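Local coordinates for capsular polysaccharide export system protein KpsC (Thermosulfurimonas dismutans, PDB 6MGB) that binds CMP and probably transfers Kdo from CMP-Kdo in a beta(2,4) linkage, building the conserved glycolipid that holds Gram-negative capsules, at residues L70-F76 with S90-P95; L107-L112 with A295-Y300. All coordinates share one frame. Residue numbers count along the deposited sequence, not the author numbering.

Interaction 1 of 2, residues L70-F76 with S90-P95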
# COMPACT_ATOMS: atom_id res chain seq x y z
N LEU A 70 8.76 15.38 -2.96
CA LEU A 70 8.33 14.11 -3.55
C LEU A 70 8.40 13.03 -2.47
O LEU A 70 9.49 12.65 -2.03
CB LEU A 70 9.20 13.74 -4.75
CG LEU A 70 9.41 14.82 -5.81
CD1 LEU A 70 10.17 14.25 -6.99
CD2 LEU A 70 8.09 15.40 -6.27
N ALA A 71 7.23 12.54 -2.06
CA ALA A 71 7.16 11.42 -1.13
C ALA A 71 7.34 10.12 -1.91
O ALA A 71 6.55 9.82 -2.81
CB ALA A 71 5.83 11.42 -0.39
N LEU A 72 8.37 9.35 -1.57
CA LEU A 72 8.69 8.10 -2.25
C LEU A 72 8.33 6.91 -1.37
O LEU A 72 8.60 6.92 -0.16
CB LEU A 72 10.18 8.04 -2.61
CG LEU A 72 10.76 9.28 -3.30
CD1 LEU A 72 12.25 9.11 -3.53
CD2 LEU A 72 10.05 9.58 -4.61
N GLU A 73 7.73 5.90 -1.98
CA GLU A 73 7.40 4.66 -1.29
C GLU A 73 7.48 3.51 -2.28
O GLU A 73 7.47 3.72 -3.50
CB GLU A 73 5.99 4.70 -0.66
CG GLU A 73 5.73 5.85 0.31
CD GLU A 73 6.33 5.63 1.69
OE1 GLU A 73 6.34 6.58 2.49
OE2 GLU A 73 6.80 4.50 1.96
N ASP A 74 7.54 2.29 -1.76
CA ASP A 74 7.41 1.12 -2.61
C ASP A 74 6.04 1.12 -3.28
O ASP A 74 5.05 1.56 -2.69
CB ASP A 74 7.59 -0.17 -1.79
CG ASP A 74 9.02 -0.38 -1.36
OD1 ASP A 74 9.93 0.11 -2.06
OD2 ASP A 74 9.23 -1.05 -0.33
N GLY A 75 5.99 0.64 -4.51
CA GLY A 75 4.73 0.51 -5.20
C GLY A 75 3.84 -0.53 -4.54
O GLY A 75 4.26 -1.31 -3.69
N PHE A 76 2.57 -0.53 -4.96
CA PHE A 76 1.62 -1.49 -4.42
C PHE A 76 1.95 -2.91 -4.85
O PHE A 76 1.73 -3.86 -4.09
CB PHE A 76 0.20 -1.11 -4.83
CG PHE A 76 -0.31 0.15 -4.18
CD1 PHE A 76 -0.20 0.34 -2.82
CD2 PHE A 76 -0.89 1.16 -4.94
CE1 PHE A 76 -0.66 1.49 -2.21
CE2 PHE A 76 -1.35 2.31 -4.35
CZ PHE A 76 -1.24 2.48 -2.98
N SER A 90 8.01 -1.36 -8.76
CA SER A 90 7.31 -0.11 -9.01
C SER A 90 7.55 0.81 -7.82
O SER A 90 7.85 0.36 -6.71
CB SER A 90 5.81 -0.32 -9.24
OG SER A 90 5.18 -0.86 -8.10
N LEU A 91 7.41 2.10 -8.07
CA LEU A 91 7.71 3.12 -7.08
C LEU A 91 6.60 4.16 -7.08
O LEU A 91 6.16 4.59 -8.15
CB LEU A 91 9.06 3.79 -7.37
CG LEU A 91 9.69 4.62 -6.25
CD1 LEU A 91 10.28 3.72 -5.18
CD2 LEU A 91 10.74 5.55 -6.83
N ILE A 92 6.15 4.54 -5.89
CA ILE A 92 5.18 5.62 -5.75
C ILE A 92 5.95 6.92 -5.54
O ILE A 92 6.83 7.01 -4.68
CB ILE A 92 4.22 5.34 -4.58
CG1 ILE A 92 3.19 4.29 -5.01
CG2 ILE A 92 3.52 6.63 -4.14
CD1 ILE A 92 2.39 3.71 -3.87
N VAL A 93 5.62 7.92 -6.35
CA VAL A 93 6.27 9.23 -6.31
C VAL A 93 5.14 10.25 -6.23
O VAL A 93 4.47 10.53 -7.23
CB VAL A 93 7.15 9.47 -7.54
CG1 VAL A 93 7.82 10.84 -7.46
CG2 VAL A 93 8.20 8.37 -7.67
N ASP A 94 4.93 10.81 -5.05
CA ASP A 94 3.77 11.67 -4.80
C ASP A 94 4.23 13.09 -4.50
O ASP A 94 4.80 13.34 -3.41
CB ASP A 94 2.94 11.12 -3.63
CG ASP A 94 1.56 11.75 -3.56
OD1 ASP A 94 1.44 12.95 -3.85
OD2 ASP A 94 0.60 11.03 -3.21
N PRO A 95 4.04 14.05 -5.40
CA PRO A 95 4.43 15.44 -5.12
C PRO A 95 3.39 16.25 -4.37
O PRO A 95 3.62 17.44 -4.13
CB PRO A 95 4.68 16.02 -6.52
CG PRO A 95 4.03 15.08 -7.50
CD PRO A 95 3.46 13.92 -6.75

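Interaction 2 of 2, residues L107-L112 with A295-Y300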
# COMPACT_ATOMS: atom_id res chain seq x y z
N LEU A 107 -1.74 12.86 -4.23
CA LEU A 107 -2.01 12.73 -5.66
C LEU A 107 -3.11 11.72 -5.91
O LEU A 107 -4.01 11.96 -6.73
CB LEU A 107 -0.73 12.34 -6.40
CG LEU A 107 -0.92 11.98 -7.88
CD1 LEU A 107 -1.46 13.16 -8.67
CD2 LEU A 107 0.38 11.47 -8.49
N LEU A 108 -3.07 10.58 -5.21
CA LEU A 108 -4.08 9.55 -5.41
C LEU A 108 -5.46 10.05 -5.01
O LEU A 108 -6.44 9.86 -5.74
CB LEU A 108 -3.71 8.29 -4.63
CG LEU A 108 -4.72 7.14 -4.69
CD1 LEU A 108 -5.03 6.75 -6.13
CD2 LEU A 108 -4.20 5.94 -3.92
N GLU A 109 -5.56 10.69 -3.84
CA GLU A 109 -6.85 11.22 -3.41
C GLU A 109 -7.39 12.23 -4.41
O GLU A 109 -8.59 12.28 -4.67
CB GLU A 109 -6.73 11.85 -2.02
CG GLU A 109 -8.07 12.20 -1.40
CD GLU A 109 -7.93 12.99 -0.11
OE1 GLU A 109 -8.07 12.39 0.98
OE2 GLU A 109 -7.68 14.21 -0.19
N ASN A 110 -6.50 13.05 -4.98
CA ASN A 110 -6.94 14.03 -5.98
C ASN A 110 -7.46 13.33 -7.23
O ASN A 110 -8.49 13.73 -7.78
CB ASN A 110 -5.78 14.97 -6.33
CG ASN A 110 -5.50 15.99 -5.24
OD1 ASN A 110 -6.31 16.19 -4.33
ND2 ASN A 110 -4.35 16.65 -5.33
N LEU A 111 -6.77 12.28 -7.68
CA LEU A 111 -7.26 11.52 -8.83
C LEU A 111 -8.66 10.97 -8.56
O LEU A 111 -9.54 11.02 -9.43
CB LEU A 111 -6.30 10.38 -9.15
CG LEU A 111 -4.98 10.76 -9.82
CD1 LEU A 111 -4.04 9.56 -9.86
CD2 LEU A 111 -5.21 11.30 -11.22
N LEU A 112 -8.88 10.44 -7.36
CA LEU A 112 -10.17 9.84 -7.04
C LEU A 112 -11.25 10.90 -6.86
O LEU A 112 -12.41 10.66 -7.21
CB LEU A 112 -10.05 8.99 -5.78
CG LEU A 112 -9.15 7.75 -5.92
CD1 LEU A 112 -8.79 7.16 -4.57
CD2 LEU A 112 -9.82 6.70 -6.79
N ALA A 295 -7.06 3.92 -10.68
CA ALA A 295 -6.24 5.04 -10.22
C ALA A 295 -5.09 4.55 -9.34
O ALA A 295 -3.94 4.97 -9.50
CB ALA A 295 -7.10 6.05 -9.47
N ALA A 296 -5.39 3.66 -8.39
CA ALA A 296 -4.41 3.30 -7.37
C ALA A 296 -3.30 2.42 -7.93
O ALA A 296 -2.13 2.59 -7.57
CB ALA A 296 -5.10 2.60 -6.20
N TYR A 297 -3.64 1.48 -8.81
CA TYR A 297 -2.66 0.50 -9.28
C TYR A 297 -2.13 0.78 -10.68
O TYR A 297 -0.98 0.45 -10.97
CB TYR A 297 -3.26 -0.91 -9.24
CG TYR A 297 -3.08 -1.63 -7.91
CD1 TYR A 297 -3.43 -1.02 -6.71
CD2 TYR A 297 -2.58 -2.93 -7.85
CE1 TYR A 297 -3.27 -1.67 -5.50
CE2 TYR A 297 -2.42 -3.58 -6.64
CZ TYR A 297 -2.77 -2.95 -5.47
OH TYR A 297 -2.62 -3.59 -4.26
N LEU A 298 -2.93 1.39 -11.57
CA LEU A 298 -2.46 1.66 -12.92
C LEU A 298 -1.84 3.05 -13.06
O LEU A 298 -0.73 3.18 -13.60
CB LEU A 298 -3.61 1.49 -13.93
CG LEU A 298 -3.76 0.10 -14.53
CD1 LEU A 298 -4.30 -0.89 -13.51
CD2 LEU A 298 -4.66 0.14 -15.76
N LEU A 299 -2.52 4.09 -12.59
CA LEU A 299 -2.08 5.46 -12.81
C LEU A 299 -1.09 5.95 -11.77
O LEU A 299 -0.12 6.64 -12.11
CB LEU A 299 -3.28 6.40 -12.83
CG LEU A 299 -4.40 6.10 -13.84
CD1 LEU A 299 -5.42 7.23 -13.84
CD2 LEU A 299 -3.84 5.88 -15.24
N TYR A 300 -1.32 5.62 -10.49
CA TYR A 300 -0.57 6.27 -9.41
C TYR A 300 0.88 5.81 -9.36
O TYR A 300 1.77 6.66 -9.33
CB TYR A 300 -1.32 6.05 -8.09
CG TYR A 300 -0.74 6.68 -6.85
CD1 TYR A 300 -0.50 8.04 -6.76
CD2 TYR A 300 -0.49 5.90 -5.72
CE1 TYR A 300 0.00 8.61 -5.60
CE2 TYR A 300 0.02 6.44 -4.57
CZ TYR A 300 0.26 7.80 -4.50
OH TYR A 300 0.76 8.34 -3.34

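Interaction 1 of 2, residues L70-F76 with S90-P95
Strands 70-74 and 90-94 pair side by side, antiparallel; Gly75, Phe76 and Pro95 extend the contact beyond them. Four backbone hydrogen bonds make Ala71-Asp94 and Glu73-Ile92 the two antiparallel hydrogen-bonded pairs. Ala71 N to Asp94 O and Asp94 N to Ala71 O are both 2.9 Å. Glu73 N to Ile92 O is 3.1 Å, and Ile92 N to Glu73 O is 2.9 Å. A fifth bond, Gly75 N to Ser90 O at 2.9 Å, holds the chain as it leaves the strand. A side chain on Gly75 would clash with Ser90 OG, so glycine suits this close approach. CA-H...O contacts add to the pairing; the shorter joins Leu72 CA to Ile92 O at 3.2 Å.

The apolar contacts lie on both faces. On one, Leu72 CD2 meets Val93 CG2 at 3.8 Å. On the other, Ile92 points CD1 at the face of the Phe76 ring, a CH-pi contact 4.0 Å from the ring centroid. At the far end, Leu70 CD2 packs on Pro95 CB at 3.5 Å.

Glu73 hydrogen-bonds Tyr100, Asp74 forms a salt bridge with Arg78, and Asp94 hydrogen-bonds Tyr300. Phe76 O accepts a hydrogen bond from Gln248, a CMP-binding residue. Strand 45-49 flanks 69-74 in parallel, strand 302-305 flanks 90-94 in antiparallel fashion, and helix 25-29 covers the Leu72 and Val93 face.

Interaction 2 of 2, residues L107-L112 with A295-Y300
This is a helix-helix contact in a protein of the GT-B glycosyltransferase clan. Helix 107-114 crosses the C-terminal end of helix 289-299. The segment axes lie 10.3 Å apart at an angle of 108°, so the touching patch is compact. It is apolar.

Leu108 is the main side chain from the first helix. Its chi1 is t and its chi2 is p, which directs the branched end onto the two alanines. CD1 lies 4.0 Å from Ala295 CB, and CD2 lies 4.1 Å from Ala296 CB. The small alanine side chains let the leucine approach the backbone, with Leu108 CD1 3.7 Å from Ala296 CA. Leu111 and Leu112 both adopt the mt rotamer. Leu112 starts sideways, yet its CD2 reaches Ala295 CB at 3.9 Å. Leu111 CD1 meets Leu299 CB at 4.4 Å.

Residues 295-299 include a wider pi-type turn, marked by the 2.9 Å bond from Tyr300 N to Ala295 O. Tyr300 follows with chi1 t, and its ring reaches across to the start of the other helix. Its hydroxyl hydrogen-bonds the Asp94 carboxylate of strand 90-94. Leu107 meets the ring at its edge, with CB 3.9 Å from Tyr300 CE1. The ring face is covered by Leu108 CB, in a CH-pi contact 3.8 Å from the Tyr300 ring centroid and 8° off the normal.

How the interactions relate
Both interactions are largely buried, and their centres lie about 11 Å apart. Interaction 1 is held by backbone hydrogen bonds within a sheet. Interaction 2 relies on side-chain packing between helices that are distant in sequence. Pro95 is exposed at the edge of interaction 1, while Leu107, Leu111 and Leu299 are only partly buried in interaction 2. Asp94 links the two: its OD2 lies 2.7 Å from Tyr300 OH and 3.1 Å from Leu107 N, both probable hydrogen bonds. It thus joins strand 90-94 to both segments of interaction 2. Phe76 CD2 also packs 3.2 Å from Ala296 O, close to the CMP-binding residue Gln248.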